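Local coordinates for carboxypeptidase A (Helicoverpa armigera, PDB 1JQG), which probably removes C-terminal amino acids from peptide chains as a zinc-dependent metallocarboxypeptidase of the M14 family, at residues M176-H181 and W185-A190; I211-L216 and E408-I413; G365-A370 and S378-L383. One frame throughout, in Å; residues are numbered along the deposited sequence.

Contact 1. Residues M176-H181 and W185-A190. With ZN (zinc ion), chain B.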
ATOM      1  N   MET A 176       4.619  11.002   1.370  1.00 21.41           N
ATOM      2  CA  MET A 176       3.611   9.957   1.646  1.00 21.35           C
ATOM      3  C   MET A 176       2.920   9.513   0.369  1.00 17.78           C
ATOM      4  O   MET A 176       2.700  10.306  -0.553  1.00 20.07           O
ATOM      5  CB  MET A 176       2.655  10.603   2.622  1.00 28.14           C
ATOM      6  CG  MET A 176       1.491   9.785   3.097  1.00 28.49           C
ATOM      7  SD  MET A 176       0.286  10.929   3.832  1.00 28.49           S
ATOM      8  CE  MET A 176       1.353  11.891   4.865  1.00 22.55           C
ATOM      9  N   GLN A 177       2.684   8.219   0.237  1.00 19.02           N
ATOM     10  CA  GLN A 177       2.026   7.696  -0.968  1.00 18.83           C
ATOM     11  C   GLN A 177       1.135   6.500  -0.687  1.00 14.72           C
ATOM     12  O   GLN A 177       1.337   5.774   0.244  1.00 15.61           O
ATOM     13  CB  GLN A 177       3.010   7.252  -2.058  1.00 20.11           C
ATOM     14  CG  GLN A 177       4.008   6.194  -1.599  1.00 21.48           C
ATOM     15  CD  GLN A 177       4.976   5.797  -2.692  1.00 20.35           C
ATOM     16  OE1 GLN A 177       5.627   6.699  -3.216  1.00 22.04           O
ATOM     17  NE2 GLN A 177       5.047   4.500  -3.013  1.00 16.67           N
ATOM     18  N   SER A 178       0.187   6.239  -1.564  1.00 16.65           N
ATOM     19  CA  SER A 178      -0.734   5.144  -1.438  1.00 19.67           C
ATOM     20  C   SER A 178      -1.174   4.616  -2.803  1.00 17.86           C
ATOM     21  O   SER A 178      -0.858   5.211  -3.810  1.00 14.65           O
ATOM     22  CB  SER A 178      -1.967   5.519  -0.574  1.00 16.58           C
ATOM     23  OG  SER A 178      -2.761   6.533  -1.149  1.00 14.18           O
ATOM     24  N   LEU A 179      -1.824   3.449  -2.783  1.00 17.33           N
ATOM     25  CA  LEU A 179      -2.346   2.825  -3.983  1.00 17.00           C
ATOM     26  C   LEU A 179      -1.296   2.365  -4.980  1.00 16.09           C
ATOM     27  O   LEU A 179      -1.570   2.178  -6.139  1.00 14.77           O
ATOM     28  CB  LEU A 179      -3.400   3.711  -4.641  1.00 14.61           C
ATOM     29  CG  LEU A 179      -4.774   3.786  -3.939  1.00 16.98           C
ATOM     30  CD1 LEU A 179      -5.775   4.619  -4.722  1.00 15.42           C
ATOM     31  CD2 LEU A 179      -5.406   2.434  -3.642  1.00 13.33           C
ATOM     32  N   LEU A 180      -0.106   2.031  -4.527  1.00 19.42           N
ATOM     33  CA  LEU A 180       0.944   1.448  -5.337  1.00 19.97           C
ATOM     34  C   LEU A 180       0.455   0.072  -5.835  1.00 19.64           C
ATOM     35  O   LEU A 180       0.641  -0.279  -7.004  1.00 16.17           O
ATOM     36  CB  LEU A 180       2.255   1.372  -4.562  1.00 18.18           C
ATOM     37  CG  LEU A 180       3.522   1.062  -5.364  1.00 19.14           C
ATOM     38  CD1 LEU A 180       3.758   2.146  -6.367  1.00 14.66           C
ATOM     39  CD2 LEU A 180       4.767   0.840  -4.523  1.00 13.03           C
ATOM     40  N   HIS A 181      -0.150  -0.690  -4.938  1.00 17.02           N
ATOM     41  CA  HIS A 181      -0.863  -1.911  -5.229  1.00 18.65           C
ATOM     42  C   HIS A 181      -2.349  -1.548  -5.276  1.00 23.16           C
ATOM     43  O   HIS A 181      -3.080  -1.398  -4.271  1.00 25.21           O
ATOM     44  CB  HIS A 181      -0.587  -2.954  -4.166  1.00 18.25           C
ATOM     45  CG  HIS A 181       0.747  -3.600  -4.281  1.00 16.13           C
ATOM     46  ND1 HIS A 181       1.497  -4.066  -3.278  1.00 18.26           N
ATOM     47  CD2 HIS A 181       1.558  -3.909  -5.321  1.00 19.04           C
ATOM     48  CE1 HIS A 181       2.638  -4.622  -3.492  1.00 13.30           C
ATOM     49  NE2 HIS A 181       2.686  -4.522  -4.814  1.00 20.70           N
ATOM     50  N   TRP A 185      -7.535  -0.698  -1.466  1.00 18.63           N
ATOM     51  CA  TRP A 185      -8.378   0.470  -1.483  1.00 16.93           C
ATOM     52  C   TRP A 185      -8.407   1.268  -0.215  1.00 16.41           C
ATOM     53  O   TRP A 185      -8.434   2.487  -0.208  1.00 17.10           O
ATOM     54  CB  TRP A 185      -9.832   0.102  -1.846  1.00 16.13           C
ATOM     55  CG  TRP A 185     -10.013  -0.251  -3.293  1.00 19.29           C
ATOM     56  CD1 TRP A 185      -9.044  -0.430  -4.244  1.00 18.43           C
ATOM     57  CD2 TRP A 185     -11.266  -0.479  -3.959  1.00 21.68           C
ATOM     58  NE1 TRP A 185      -9.632  -0.757  -5.459  1.00 18.84           N
ATOM     59  CE2 TRP A 185     -10.982  -0.803  -5.300  1.00 15.29           C
ATOM     60  CE3 TRP A 185     -12.610  -0.450  -3.531  1.00 19.92           C
ATOM     61  CZ2 TRP A 185     -11.988  -1.080  -6.211  1.00 19.88           C
ATOM     62  CZ3 TRP A 185     -13.603  -0.731  -4.459  1.00 13.48           C
ATOM     63  CH2 TRP A 185     -13.287  -1.043  -5.777  1.00 14.10           C
ATOM     64  N   VAL A 186      -8.263   0.621   0.926  1.00 20.18           N
ATOM     65  CA  VAL A 186      -8.238   1.274   2.220  1.00 22.83           C
ATOM     66  C   VAL A 186      -7.033   2.201   2.420  1.00 22.39           C
ATOM     67  O   VAL A 186      -7.017   2.971   3.382  1.00 21.20           O
ATOM     68  CB  VAL A 186      -8.353   0.225   3.348  1.00 26.71           C
ATOM     69  CG1 VAL A 186      -7.081  -0.573   3.625  1.00 22.72           C
ATOM     70  CG2 VAL A 186      -8.844   0.901   4.628  1.00 27.19           C
ATOM     71  N   THR A 187      -6.040   2.196   1.515  1.00 18.74           N
ATOM     72  CA  THR A 187      -4.880   3.053   1.633  1.00 15.72           C
ATOM     73  C   THR A 187      -5.162   4.494   1.223  1.00 18.32           C
ATOM     74  O   THR A 187      -4.469   5.428   1.742  1.00 17.32           O
ATOM     75  CB  THR A 187      -3.670   2.541   0.846  1.00 14.70           C
ATOM     76  OG1 THR A 187      -3.936   2.510  -0.560  1.00 17.74           O
ATOM     77  CG2 THR A 187      -3.296   1.162   1.364  1.00 24.69           C
ATOM     78  N   LEU A 188      -6.105   4.704   0.312  1.00 15.48           N
ATOM     79  CA  LEU A 188      -6.453   6.018  -0.203  1.00 14.17           C
ATOM     80  C   LEU A 188      -7.074   6.926   0.832  1.00 17.65           C
ATOM     81  O   LEU A 188      -6.601   8.039   1.139  1.00 15.79           O
ATOM     82  CB  LEU A 188      -7.351   5.917  -1.445  1.00 13.23           C
ATOM     83  CG  LEU A 188      -7.739   7.263  -2.099  1.00 19.64           C
ATOM     84  CD1 LEU A 188      -6.551   8.091  -2.605  1.00 13.10           C
ATOM     85  CD2 LEU A 188      -8.698   7.121  -3.271  1.00 15.82           C
ATOM     86  N   PRO A 189      -8.062   6.455   1.603  1.00 20.08           N
ATOM     87  CA  PRO A 189      -8.617   7.227   2.708  1.00 16.91           C
ATOM     88  C   PRO A 189      -7.562   7.763   3.648  1.00 20.26           C
ATOM     89  O   PRO A 189      -7.669   8.803   4.326  1.00 24.84           O
ATOM     90  CB  PRO A 189      -9.562   6.224   3.381  1.00 16.86           C
ATOM     91  CG  PRO A 189      -9.976   5.303   2.269  1.00 18.41           C
ATOM     92  CD  PRO A 189      -8.721   5.130   1.460  1.00 16.84           C
ATOM     93  N   ALA A 190      -6.540   6.929   3.960  1.00 19.31           N
ATOM     94  CA  ALA A 190      -5.484   7.324   4.884  1.00 17.71           C
ATOM     95  C   ALA A 190      -4.701   8.532   4.393  1.00 21.86           C
ATOM     96  O   ALA A 190      -4.468   9.520   5.084  1.00 25.57           O
ATOM     97  CB  ALA A 190      -4.523   6.173   5.077  1.00 18.11           C
TER
HETATM   98 ZN    ZN B 413       0.949  -3.931  -1.110  1.00 25.88          ZN
HETATM   99  O   HOH W   1       2.043  -5.703   0.170  1.00 17.20           O
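Leu179 meets Thr187 through both backbone and side chain. Its N gives a weak hydrogen bond to Thr187 OG1 (3.2 Å, bent to 133° at the hydrogen), while its CD2 lies 3.4 Å from the same OG1. The firmer partner of that hydroxyl is the carbonyl of Glu184, three residues earlier. The other branch of Leu179, CD1, rests 3.9 Å from Leu188 CB, and the two leucine side chains pass at a slant. Beside them the short side chain of Ser178 presses its CB against Thr187 O at 3.4 Å; chi1 of 64° places OG near Leu188 CA, and this OG is hydrogen-bonded to the carbonyl of Pro217.

The turn between strand 173-178 and helix 187-200 carries the HxxE zinc motif of M14 carboxypeptidases. His181 ND1 binds the zinc at 2.2 Å, Glu184 and His306 add further ligands, and a water sits 2.4 Å from the metal. In the second shell, Asp252 OD2 accepts a hydrogen bond from His181 NE2, which would hold the imidazole's rotation and probably make it a stronger donor to zinc. Farther out, Trp185 NE1 is hydrogen-bonded to Thr227 OG1, and its indole makes a cation-pi contact with Arg232.

Contact 2. Residues I211-L216 and E408-I413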
ATOM      1  N   ILE A 211       7.067  21.781   8.609  1.00 29.22           N
ATOM      2  CA  ILE A 211       7.256  20.656   7.734  1.00 27.91           C
ATOM      3  C   ILE A 211       6.677  20.870   6.331  1.00 23.66           C
ATOM      4  O   ILE A 211       5.548  21.350   6.189  1.00 25.01           O
ATOM      5  CB  ILE A 211       6.668  19.363   8.355  1.00 30.59           C
ATOM      6  CG1 ILE A 211       7.257  19.091   9.756  1.00 26.64           C
ATOM      7  CG2 ILE A 211       6.977  18.153   7.466  1.00 19.55           C
ATOM      8  CD1 ILE A 211       6.615  17.974  10.547  1.00 23.36           C
ATOM      9  N   ASP A 212       7.447  20.500   5.326  1.00 19.33           N
ATOM     10  CA  ASP A 212       6.976  20.458   3.935  1.00 20.87           C
ATOM     11  C   ASP A 212       6.505  19.063   3.509  1.00 18.72           C
ATOM     12  O   ASP A 212       7.136  18.078   3.906  1.00 20.48           O
ATOM     13  CB  ASP A 212       8.119  20.859   3.009  1.00 19.91           C
ATOM     14  CG  ASP A 212       8.343  22.339   2.935  1.00 20.17           C
ATOM     15  OD1 ASP A 212       7.563  23.113   3.498  1.00 18.52           O
ATOM     16  OD2 ASP A 212       9.340  22.793   2.312  1.00 28.70           O
ATOM     17  N   TRP A 213       5.329  18.958   2.915  1.00 17.86           N
ATOM     18  CA  TRP A 213       4.738  17.646   2.634  1.00 17.97           C
ATOM     19  C   TRP A 213       4.533  17.396   1.137  1.00 22.52           C
ATOM     20  O   TRP A 213       4.273  18.266   0.302  1.00 23.95           O
ATOM     21  CB  TRP A 213       3.415  17.447   3.351  1.00 13.86           C
ATOM     22  CG  TRP A 213       3.423  17.739   4.811  1.00 16.90           C
ATOM     23  CD1 TRP A 213       3.512  18.966   5.426  1.00 19.42           C
ATOM     24  CD2 TRP A 213       3.290  16.790   5.869  1.00 19.87           C
ATOM     25  NE1 TRP A 213       3.460  18.830   6.792  1.00 18.07           N
ATOM     26  CE2 TRP A 213       3.318  17.503   7.087  1.00 27.08           C
ATOM     27  CE3 TRP A 213       3.126  15.404   5.920  1.00 18.72           C
ATOM     28  CZ2 TRP A 213       3.211  16.866   8.333  1.00 27.21           C
ATOM     29  CZ3 TRP A 213       3.034  14.778   7.125  1.00 13.45           C
ATOM     30  CH2 TRP A 213       3.084  15.500   8.329  1.00 17.27           C
ATOM     31  N   ILE A 214       4.711  16.116   0.766  1.00 20.60           N
ATOM     32  CA  ILE A 214       4.496  15.627  -0.570  1.00 15.94           C
ATOM     33  C   ILE A 214       3.528  14.472  -0.389  1.00 16.77           C
ATOM     34  O   ILE A 214       3.832  13.482   0.286  1.00 17.92           O
ATOM     35  CB  ILE A 214       5.790  15.169  -1.253  1.00 21.95           C
ATOM     36  CG1 ILE A 214       6.696  16.370  -1.583  1.00 29.01           C
ATOM     37  CG2 ILE A 214       5.489  14.394  -2.551  1.00 17.35           C
ATOM     38  CD1 ILE A 214       8.058  16.039  -2.158  1.00 21.14           C
ATOM     39  N   ILE A 215       2.357  14.545  -1.034  1.00 15.99           N
ATOM     40  CA  ILE A 215       1.368  13.484  -0.939  1.00 14.62           C
ATOM     41  C   ILE A 215       0.929  13.026  -2.307  1.00 15.19           C
ATOM     42  O   ILE A 215       0.398  13.828  -3.077  1.00 13.68           O
ATOM     43  CB  ILE A 215       0.161  13.941  -0.098  1.00 21.71           C
ATOM     44  CG1 ILE A 215       0.627  14.386   1.306  1.00 17.52           C
ATOM     45  CG2 ILE A 215      -0.868  12.811   0.016  1.00 16.90           C
ATOM     46  CD1 ILE A 215      -0.474  14.780   2.263  1.00 21.64           C
ATOM     47  N   LEU A 216       1.072  11.724  -2.558  1.00 16.58           N
ATOM     48  CA  LEU A 216       0.660  11.099  -3.821  1.00 18.93           C
ATOM     49  C   LEU A 216      -0.453  10.076  -3.550  1.00 21.53           C
ATOM     50  O   LEU A 216      -0.215   8.943  -3.111  1.00 21.27           O
ATOM     51  CB  LEU A 216       1.872  10.436  -4.501  1.00 16.41           C
ATOM     52  CG  LEU A 216       1.641   9.632  -5.777  1.00 17.82           C
ATOM     53  CD1 LEU A 216       1.095  10.465  -6.923  1.00 15.78           C
ATOM     54  CD2 LEU A 216       2.924   9.000  -6.305  1.00 16.84           C
ATOM     55  N   GLU A 408      -7.279   6.978  12.414  1.00 20.42           N
ATOM     56  CA  GLU A 408      -6.328   6.079  13.102  1.00 21.98           C
ATOM     57  C   GLU A 408      -4.880   6.198  12.633  1.00 21.49           C
ATOM     58  O   GLU A 408      -3.950   6.406  13.393  1.00 16.25           O
ATOM     59  CB  GLU A 408      -6.785   4.651  12.784  1.00 31.43           C
ATOM     60  CG  GLU A 408      -6.160   3.561  13.612  1.00 40.65           C
ATOM     61  CD  GLU A 408      -6.756   2.205  13.247  1.00 37.45           C
ATOM     62  OE1 GLU A 408      -5.958   1.359  12.836  1.00 38.22           O
ATOM     63  OE2 GLU A 408      -7.986   2.132  13.437  1.00 37.51           O
ATOM     64  N   THR A 409      -4.651   6.156  11.309  1.00 21.23           N
ATOM     65  CA  THR A 409      -3.345   6.241  10.706  1.00 18.67           C
ATOM     66  C   THR A 409      -2.711   7.605  10.885  1.00 18.63           C
ATOM     67  O   THR A 409      -1.498   7.730  11.079  1.00 16.00           O
ATOM     68  CB  THR A 409      -3.401   5.909   9.193  1.00 19.11           C
ATOM     69  OG1 THR A 409      -4.156   4.704   9.003  1.00 19.60           O
ATOM     70  CG2 THR A 409      -2.016   5.697   8.586  1.00 17.61           C
ATOM     71  N   TRP A 410      -3.544   8.650  10.918  1.00 16.85           N
ATOM     72  CA  TRP A 410      -3.017  10.020  10.983  1.00 19.16           C
ATOM     73  C   TRP A 410      -2.358  10.247  12.349  1.00 18.70           C
ATOM     74  O   TRP A 410      -1.418  11.032  12.511  1.00 16.40           O
ATOM     75  CB  TRP A 410      -4.108  11.038  10.693  1.00 17.70           C
ATOM     76  CG  TRP A 410      -3.682  12.476  10.807  1.00 23.87           C
ATOM     77  CD1 TRP A 410      -4.182  13.448  11.636  1.00 18.68           C
ATOM     78  CD2 TRP A 410      -2.659  13.096  10.016  1.00 15.54           C
ATOM     79  NE1 TRP A 410      -3.516  14.638  11.402  1.00 22.61           N
ATOM     80  CE2 TRP A 410      -2.582  14.448  10.408  1.00 21.58           C
ATOM     81  CE3 TRP A 410      -1.798  12.659   9.024  1.00 22.15           C
ATOM     82  CZ2 TRP A 410      -1.689  15.355   9.846  1.00 20.74           C
ATOM     83  CZ3 TRP A 410      -0.896  13.529   8.437  1.00 15.96           C
ATOM     84  CH2 TRP A 410      -0.865  14.853   8.861  1.00 23.02           C
ATOM     85  N   GLU A 411      -2.870   9.568  13.368  1.00 17.87           N
ATOM     86  CA  GLU A 411      -2.272   9.554  14.689  1.00 19.77           C
ATOM     87  C   GLU A 411      -0.825   9.079  14.638  1.00 21.21           C
ATOM     88  O   GLU A 411       0.019   9.570  15.391  1.00 25.63           O
ATOM     89  CB  GLU A 411      -3.091   8.708  15.677  1.00 18.65           C
ATOM     90  CG  GLU A 411      -4.521   9.144  15.876  1.00 20.72           C
ATOM     91  CD  GLU A 411      -4.554  10.606  16.352  1.00 29.94           C
ATOM     92  OE1 GLU A 411      -3.943  10.745  17.436  1.00 20.20           O
ATOM     93  OE2 GLU A 411      -5.125  11.546  15.720  1.00 35.90           O
ATOM     94  N   GLY A 412      -0.568   8.028  13.849  1.00 20.04           N
ATOM     95  CA  GLY A 412       0.782   7.472  13.747  1.00 17.58           C
ATOM     96  C   GLY A 412       1.690   8.324  12.876  1.00 16.62           C
ATOM     97  O   GLY A 412       2.860   8.523  13.154  1.00 17.49           O
ATOM     98  N   ILE A 413       1.119   8.846  11.798  1.00 18.24           N
ATOM     99  CA  ILE A 413       1.854   9.656  10.840  1.00 20.53           C
ATOM    100  C   ILE A 413       2.386  10.945  11.463  1.00 20.94           C
ATOM    101  O   ILE A 413       3.532  11.275  11.236  1.00 22.05           O
ATOM    102  CB  ILE A 413       0.999   9.942   9.578  1.00 17.76           C
ATOM    103  CG1 ILE A 413       0.636   8.632   8.893  1.00 17.29           C
ATOM    104  CG2 ILE A 413       1.743  10.870   8.620  1.00 15.97           C
ATOM    105  CD1 ILE A 413      -0.138   8.654   7.600  1.00 18.07           C
TER
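Trp213 NE1 is tied by a hydrogen bond to the carbonyl of Leu207, so the one polar atom of this buried indole is satisfied, while the far end of the ring reaches Trp410. The contact itself is apolar and small, burying 93 Å² in all. The two indoles meet at their CH2 atoms, Trp213 CH2 and Trp410 CH2 being 4.0 Å apart. The six-membered rings have their centroids 5.8 Å from each other and their planes inclined at 44°, so the rings meet obliquely. Trp410 starts from a part of its helix that does not face the strand directly; with CG anti to the backbone N (chi1 177°), its benzo end is carried across to Trp213. Three residues on, Ile413 does point at the strand, and its CG2 comes to the edge of the Trp213 ring, 4.4 Å from CZ3 and near the ring plane. Ile211 CG2 covers one face of the same indole, 3.6 Å above it and offset toward the rim.

The pair joins strand 212-216 of the central mixed sheet, which runs between strands 155-161 and 173-178, to the C-terminal helix 402-421. Helix 187-200 packs against both indoles, with Leu198 touching Trp213 and with Ala194 and Lys197 touching Trp410; Met176 of strand 173-178 lies against Ile413.

Contact 3. Residues G365-A370 and S378-L383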
ATOM      1  N   GLY A 365      11.521  -2.808  -3.339  1.00 23.54           N
ATOM      2  CA  GLY A 365      10.475  -2.095  -2.650  1.00 22.04           C
ATOM      3  C   GLY A 365      10.746  -0.603  -2.633  1.00 22.86           C
ATOM      4  O   GLY A 365      11.868  -0.105  -2.654  1.00 24.02           O
ATOM      5  N   ALA A 366       9.672   0.166  -2.607  1.00 25.49           N
ATOM      6  CA  ALA A 366       9.722   1.625  -2.638  1.00 22.06           C
ATOM      7  C   ALA A 366      10.384   2.196  -1.399  1.00 21.04           C
ATOM      8  O   ALA A 366      11.315   2.998  -1.476  1.00 27.10           O
ATOM      9  CB  ALA A 366       8.294   2.143  -2.749  1.00 26.59           C
ATOM     10  N   SER A 367       9.975   1.775  -0.210  1.00 19.52           N
ATOM     11  CA  SER A 367      10.553   2.269   1.041  1.00 21.43           C
ATOM     12  C   SER A 367      12.048   1.968   1.171  1.00 20.31           C
ATOM     13  O   SER A 367      12.779   2.786   1.730  1.00 18.24           O
ATOM     14  CB  SER A 367       9.779   1.780   2.259  1.00 17.78           C
ATOM     15  OG  SER A 367       9.770   0.384   2.452  1.00 23.62           O
ATOM     16  N   ASP A 368      12.490   0.815   0.655  1.00 18.49           N
ATOM     17  CA  ASP A 368      13.901   0.473   0.682  1.00 20.25           C
ATOM     18  C   ASP A 368      14.760   1.404  -0.182  1.00 22.30           C
ATOM     19  O   ASP A 368      15.870   1.777   0.204  1.00 26.78           O
ATOM     20  CB  ASP A 368      14.119  -0.982   0.237  1.00 17.47           C
ATOM     21  CG  ASP A 368      13.837  -1.971   1.338  1.00 16.86           C
ATOM     22  OD1 ASP A 368      13.846  -3.192   1.095  1.00 28.70           O
ATOM     23  OD2 ASP A 368      13.553  -1.618   2.492  1.00 23.75           O
ATOM     24  N   TYR A 369      14.243   1.765  -1.361  1.00 17.84           N
ATOM     25  CA  TYR A 369      14.942   2.620  -2.278  1.00 21.82           C
ATOM     26  C   TYR A 369      15.052   4.051  -1.724  1.00 22.82           C
ATOM     27  O   TYR A 369      16.156   4.606  -1.755  1.00 30.04           O
ATOM     28  CB  TYR A 369      14.314   2.626  -3.681  1.00 20.30           C
ATOM     29  CG  TYR A 369      14.929   3.663  -4.618  1.00 24.85           C
ATOM     30  CD1 TYR A 369      16.072   3.377  -5.361  1.00 28.41           C
ATOM     31  CD2 TYR A 369      14.404   4.934  -4.776  1.00 26.08           C
ATOM     32  CE1 TYR A 369      16.660   4.281  -6.214  1.00 26.51           C
ATOM     33  CE2 TYR A 369      14.945   5.879  -5.608  1.00 25.80           C
ATOM     34  CZ  TYR A 369      16.083   5.538  -6.327  1.00 29.98           C
ATOM     35  OH  TYR A 369      16.624   6.478  -7.159  1.00 29.90           O
ATOM     36  N   ALA A 370      13.964   4.555  -1.200  1.00 21.04           N
ATOM     37  CA  ALA A 370      13.889   5.863  -0.591  1.00 24.95           C
ATOM     38  C   ALA A 370      14.865   6.032   0.566  1.00 23.99           C
ATOM     39  O   ALA A 370      15.492   7.076   0.664  1.00 22.51           O
ATOM     40  CB  ALA A 370      12.487   6.063   0.017  1.00 23.15           C
ATOM     41  N   SER A 378      12.384   5.510   6.793  1.00 20.64           N
ATOM     42  CA  SER A 378      11.469   5.104   5.727  1.00 18.33           C
ATOM     43  C   SER A 378      10.751   3.823   6.127  1.00 19.81           C
ATOM     44  O   SER A 378      11.236   2.776   6.510  1.00 16.43           O
ATOM     45  CB  SER A 378      12.233   4.948   4.417  1.00 14.40           C
ATOM     46  OG  SER A 378      11.432   4.611   3.323  1.00 30.86           O
ATOM     47  N   TYR A 379       9.430   3.863   6.110  1.00 24.18           N
ATOM     48  CA  TYR A 379       8.593   2.729   6.466  1.00 23.41           C
ATOM     49  C   TYR A 379       7.618   2.361   5.343  1.00 21.20           C
ATOM     50  O   TYR A 379       7.184   3.194   4.513  1.00 18.83           O
ATOM     51  CB  TYR A 379       7.847   3.040   7.783  1.00 20.01           C
ATOM     52  CG  TYR A 379       8.786   3.439   8.924  1.00 22.41           C
ATOM     53  CD1 TYR A 379       9.072   4.800   9.103  1.00 20.57           C
ATOM     54  CD2 TYR A 379       9.372   2.518   9.779  1.00 17.14           C
ATOM     55  CE1 TYR A 379       9.918   5.202  10.102  1.00 21.10           C
ATOM     56  CE2 TYR A 379      10.188   2.954  10.812  1.00 19.34           C
ATOM     57  CZ  TYR A 379      10.479   4.290  10.960  1.00 17.64           C
ATOM     58  OH  TYR A 379      11.320   4.755  11.929  1.00 19.46           O
ATOM     59  N   THR A 380       7.138   1.143   5.405  1.00 17.60           N
ATOM     60  CA  THR A 380       6.050   0.633   4.592  1.00 18.07           C
ATOM     61  C   THR A 380       4.899   0.255   5.534  1.00 21.66           C
ATOM     62  O   THR A 380       5.074  -0.637   6.354  1.00 25.00           O
ATOM     63  CB  THR A 380       6.505  -0.539   3.735  1.00 14.72           C
ATOM     64  OG1 THR A 380       5.292  -1.279   3.412  1.00 18.92           O
ATOM     65  CG2 THR A 380       7.434  -1.524   4.438  1.00 35.29           C
ATOM     66  N   TYR A 381       3.815   1.024   5.504  1.00 22.29           N
ATOM     67  CA  TYR A 381       2.674   0.801   6.359  1.00 19.69           C
ATOM     68  C   TYR A 381       1.799  -0.304   5.813  1.00 19.84           C
ATOM     69  O   TYR A 381       1.601  -0.466   4.625  1.00 24.17           O
ATOM     70  CB  TYR A 381       1.801   2.057   6.502  1.00 24.52           C
ATOM     71  CG  TYR A 381       2.118   2.953   7.676  1.00 20.18           C
ATOM     72  CD1 TYR A 381       3.347   3.530   7.857  1.00 23.61           C
ATOM     73  CD2 TYR A 381       1.150   3.233   8.608  1.00 23.17           C
ATOM     74  CE1 TYR A 381       3.628   4.353   8.938  1.00 25.23           C
ATOM     75  CE2 TYR A 381       1.387   4.058   9.699  1.00 23.32           C
ATOM     76  CZ  TYR A 381       2.626   4.617   9.855  1.00 23.21           C
ATOM     77  OH  TYR A 381       2.902   5.471  10.903  1.00 15.34           O
ATOM     78  N   GLU A 382       1.282  -1.116   6.716  1.00 22.20           N
ATOM     79  CA  GLU A 382       0.337  -2.172   6.389  1.00 21.97           C
ATOM     80  C   GLU A 382      -0.892  -1.898   7.242  1.00 19.44           C
ATOM     81  O   GLU A 382      -0.850  -2.306   8.384  1.00 25.32           O
ATOM     82  CB  GLU A 382       0.912  -3.560   6.670  1.00 26.26           C
ATOM     83  CG  GLU A 382       2.126  -3.926   5.816  1.00 32.46           C
ATOM     84  CD  GLU A 382       1.740  -4.215   4.367  1.00 39.25           C
ATOM     85  OE1 GLU A 382       0.572  -4.602   4.170  1.00 37.91           O
ATOM     86  OE2 GLU A 382       2.568  -4.067   3.433  1.00 42.05           O
ATOM     87  N   LEU A 383      -1.875  -1.214   6.717  1.00 19.23           N
ATOM     88  CA  LEU A 383      -3.128  -0.931   7.376  1.00 21.03           C
ATOM     89  C   LEU A 383      -3.955  -2.156   7.764  1.00 17.89           C
ATOM     90  O   LEU A 383      -3.724  -3.228   7.260  1.00 17.28           O
ATOM     91  CB  LEU A 383      -4.002  -0.066   6.431  1.00 20.79           C
ATOM     92  CG  LEU A 383      -3.423   1.306   6.091  1.00 21.64           C
ATOM     93  CD1 LEU A 383      -4.517   2.190   5.468  1.00 25.38           C
ATOM     94  CD2 LEU A 383      -2.806   1.928   7.318  1.00 14.62           C
TER
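Ser378 carries the polar link to Ser367, and its side chain can be traced outward from the strand. CB already lies 3.5 Å from Ser367 O. OG, extended opposite the backbone N (chi1 -178°), gives its hydrogen to that carbonyl at 2.8 Å. The bond arrives from the flank of the oxygen, with a C=O...OG angle of 114° and a tilt of 17° from the carbonyl plane. Once there, the hydroxyl oxygen is set closely against the helix: it is 3.4 Å from Ser367 CB, and Ala370 CB, one turn on, comes to within 3.8 Å of it.

Ser367 also turns its side chain toward the strand. Its CB faces Tyr379 O at 3.7 Å, and its OG sits against Thr380, 3.6 Å from CG2 and equally close to CB. These last are van der Waals contacts. The small side chains of Ser367, Ser378 and Ala370 are consistent with the close approach of helix and strand, the axes of 366-370 and 378-383 passing at 7.3 Å in nearly opposite directions.

Farther along the same strand lies Glu382, the predicted proton donor/acceptor, whose side chain touches His306, a zinc ligand. Strand 377-383 belongs to the mixed sheet of the carboxypeptidase fold, parallel to strand 299-307 and antiparallel to strand 311-314. Helix 366-373 packs against this strand, and its Ala366 reaches Tyr302 and Asp304 of the neighbouring strand 299-307. The side chain of Tyr379 leaves the strand away from this helix and touches Ile331 and Met335 of helix 325-340.

Overall arrangement
From the N terminus, contact 1 comes first and closes the shortest loop, three residues that include the zinc ligand Glu184, at the step from strand 173-178 into helix 187-200. Contact 2 then opens on strand 212-216 and closes only at helix 402-421, a loop of 191 residues. Contact 3 is nested inside that loop, joining helix 366-373 to the strand that follows it; no two contacts cross. All three reach one mixed sheet. Contacts 1 and 2 share backbone pairing, Met176 N lying 2.8 Å from Ile214 O. Leu383 of contact 3 touches both of the others, its CD1 on Val186 and Thr187 and its CD2 on Thr409, and Tyr381 adds packing on Gly412.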